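Local coordinates for serine-tRNA ligase (Naegleria fowleri, PDB 6BLJ), which probably attaches serine to its tRNA in the cytosol, activating the amino acid with ATP as class II aminoacyl-tRNA synthetases do, at residues A[155-160]-A[385-390]. Sequence-based numbering, arbitrary orientation.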
loop_
_atom_site.group_PDB
_atom_site.type_symbol
_atom_site.label_atom_id
_atom_site.label_comp_id
_atom_site.label_asym_id
_atom_site.label_seq_id
_atom_site.Cartn_x
_atom_site.Cartn_y
_atom_site.Cartn_z
ATOM N N HIS A 155 29.006 -13.697 4.770
ATOM C CA HIS A 155 29.997 -14.759 4.886
ATOM C C HIS A 155 31.128 -14.590 3.874
ATOM O O HIS A 155 30.928 -14.114 2.752
ATOM C CB HIS A 155 29.325 -16.121 4.680
ATOM C CG HIS A 155 30.180 -17.282 5.080
ATOM N ND1 HIS A 155 30.954 -17.978 4.177
ATOM C CD2 HIS A 155 30.368 -17.883 6.280
ATOM C CE1 HIS A 155 31.594 -18.947 4.805
ATOM N NE2 HIS A 155 31.253 -18.915 6.080
ATOM N N GLU A 156 32.322 -15.052 4.267
ATOM C CA GLU A 156 33.518 -14.879 3.443
ATOM C C GLU A 156 33.434 -15.595 2.089
ATOM O O GLU A 156 34.154 -15.217 1.161
ATOM C CB GLU A 156 34.755 -15.362 4.213
ATOM C CG GLU A 156 36.090 -15.023 3.537
ATOM C CD GLU A 156 36.379 -13.521 3.460
ATOM O OE1 GLU A 156 35.922 -12.766 4.347
ATOM O OE2 GLU A 156 37.058 -13.095 2.496
ATOM N N THR A 157 32.621 -16.640 1.957
ATOM C CA THR A 157 32.530 -17.344 0.678
ATOM C C THR A 157 31.552 -16.704 -0.303
ATOM O O THR A 157 31.378 -17.230 -1.409
ATOM C CB THR A 157 32.136 -18.807 0.897
ATOM O OG1 THR A 157 30.871 -18.865 1.577
ATOM C CG2 THR A 157 33.223 -19.545 1.713
ATOM N N VAL A 158 30.921 -15.596 0.066
ATOM C CA VAL A 158 29.960 -14.918 -0.798
ATOM C C VAL A 158 30.710 -14.090 -1.843
ATOM O O VAL A 158 31.665 -13.381 -1.519
ATOM C CB VAL A 158 29.017 -14.038 0.045
ATOM C CG1 VAL A 158 28.111 -13.196 -0.839
ATOM C CG2 VAL A 158 28.193 -14.901 1.018
ATOM N N VAL A 159 30.286 -14.191 -3.106
ATOM C CA VAL A 159 30.859 -13.352 -4.153
ATOM C C VAL A 159 30.523 -11.894 -3.876
ATOM O O VAL A 159 29.356 -11.537 -3.659
ATOM C CB VAL A 159 30.356 -13.786 -5.541
ATOM C CG1 VAL A 159 30.841 -12.805 -6.607
ATOM C CG2 VAL A 159 30.858 -15.185 -5.859
ATOM N N VAL A 160 31.552 -11.047 -3.869
ATOM C CA VAL A 160 31.407 -9.629 -3.559
ATOM C C VAL A 160 31.122 -8.887 -4.860
ATOM O O VAL A 160 31.994 -8.764 -5.721
ATOM C CB VAL A 160 32.658 -9.078 -2.865
ATOM C CG1 VAL A 160 32.490 -7.598 -2.558
ATOM C CG2 VAL A 160 32.949 -9.865 -1.583
ATOM N N ALA A 385 20.104 -12.523 5.553
ATOM C CA ALA A 385 20.892 -13.644 5.056
ATOM C C ALA A 385 22.395 -13.363 5.129
ATOM O O ALA A 385 22.872 -12.341 4.628
ATOM C CB ALA A 385 20.487 -13.969 3.618
ATOM N N ALA A 386 23.151 -14.306 5.705
ATOM C CA ALA A 386 24.608 -14.247 5.642
ATOM C C ALA A 386 25.164 -14.859 4.357
ATOM O O ALA A 386 26.310 -14.572 3.984
ATOM C CB ALA A 386 25.217 -14.968 6.850
ATOM N N LYS A 387 24.381 -15.693 3.680
ATOM C CA LYS A 387 24.774 -16.388 2.464
ATOM C C LYS A 387 23.527 -16.991 1.841
ATOM O O LYS A 387 22.632 -17.452 2.554
ATOM C CB LYS A 387 25.804 -17.497 2.746
ATOM C CG LYS A 387 26.255 -18.245 1.481
ATOM C CD LYS A 387 27.295 -19.332 1.814
ATOM C CE LYS A 387 27.814 -19.996 0.536
ATOM N NZ LYS A 387 29.012 -20.827 0.789
ATOM N N LYS A 388 23.495 -17.034 0.509
ATOM C CA LYS A 388 22.348 -17.590 -0.203
ATOM C C LYS A 388 22.820 -18.339 -1.440
ATOM O O LYS A 388 23.591 -17.798 -2.245
ATOM C CB LYS A 388 21.352 -16.483 -0.586
ATOM C CG LYS A 388 20.065 -16.951 -1.272
ATOM C CD LYS A 388 18.968 -15.901 -1.122
ATOM C CE LYS A 388 18.702 -15.187 -2.424
ATOM N NZ LYS A 388 17.884 -15.994 -3.385
ATOM N N PHE A 389 22.394 -19.596 -1.557
ATOM C CA PHE A 389 22.544 -20.392 -2.773
ATOM C C PHE A 389 21.176 -20.513 -3.433
ATOM O O PHE A 389 20.179 -20.782 -2.753
ATOM C CB PHE A 389 23.073 -21.803 -2.479
ATOM C CG PHE A 389 24.585 -21.927 -2.467
ATOM C CD1 PHE A 389 25.402 -20.816 -2.571
ATOM C CD2 PHE A 389 25.179 -23.177 -2.343
ATOM C CE1 PHE A 389 26.797 -20.952 -2.556
ATOM C CE2 PHE A 389 26.568 -23.322 -2.326
ATOM C CZ PHE A 389 27.375 -22.211 -2.428
ATOM N N ASP A 390 21.125 -20.323 -4.744
ATOM C CA ASP A 390 19.935 -20.666 -5.506
ATOM C C ASP A 390 20.210 -21.892 -6.363
ATOM O O ASP A 390 21.348 -22.138 -6.782
ATOM C CB ASP A 390 19.490 -19.534 -6.440
ATOM C CG ASP A 390 18.880 -18.352 -5.695
ATOM O OD1 ASP A 390 18.908 -18.348 -4.442
ATOM O OD2 ASP A 390 18.383 -17.435 -6.381
#
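Lys387 lays its long side chain along the turn formed by His155 to Val158 and hands its ammonium group to Thr157. With CG anti to the backbone N (chi1 -179°) and the chain extended beyond it, the lysine reaches Thr157, where Lys387 NZ donates a hydrogen bond of 2.8 Å to Thr157 OG1. The two side chains cross obliquely, and CE also lies close to the hydroxyl. On the way the aliphatic stem slides past Val158 in the opposite direction, Lys387 CG lying 3.9 Å from Val158 CG2, so lysine's methylenes meet a valine methyl while its polar tip meets a hydroxyl.

The hydroxyl is positioned from its own side of the contact. The His155 ring presents its edge to Thr157 CB. His155 ND1 and Thr157 OG1 are hydrogen-bonded at 2.7 Å, and Thr157 N also donates to His155 ND1, tilted 33° out of the ring plane. Histidine thus offers a ring nitrogen within the turn, and threonine a hydroxyl that bonds to both His155 and Lys387. Val158 N bonds to His155 O and closes the type I turn. Between the backbones, His155 N gives Ala386 O a nearly straight hydrogen bond of 2.9 Å, and Val158 CG2 rests on Ala386 O at 3.5 Å.

The contact fastens the loop following helix 114-147 to strand 387-394 in the class II core; the side chain of Lys387 is about 14 Å from bound AMP. Trp350 of helix 348-366 packs against both His155 and Lys387. Because Lys387 NZ is held 4.8 Å from His155 ND1 through the shared hydroxyl, its positive charge would probably disfavour protonation of the imidazole.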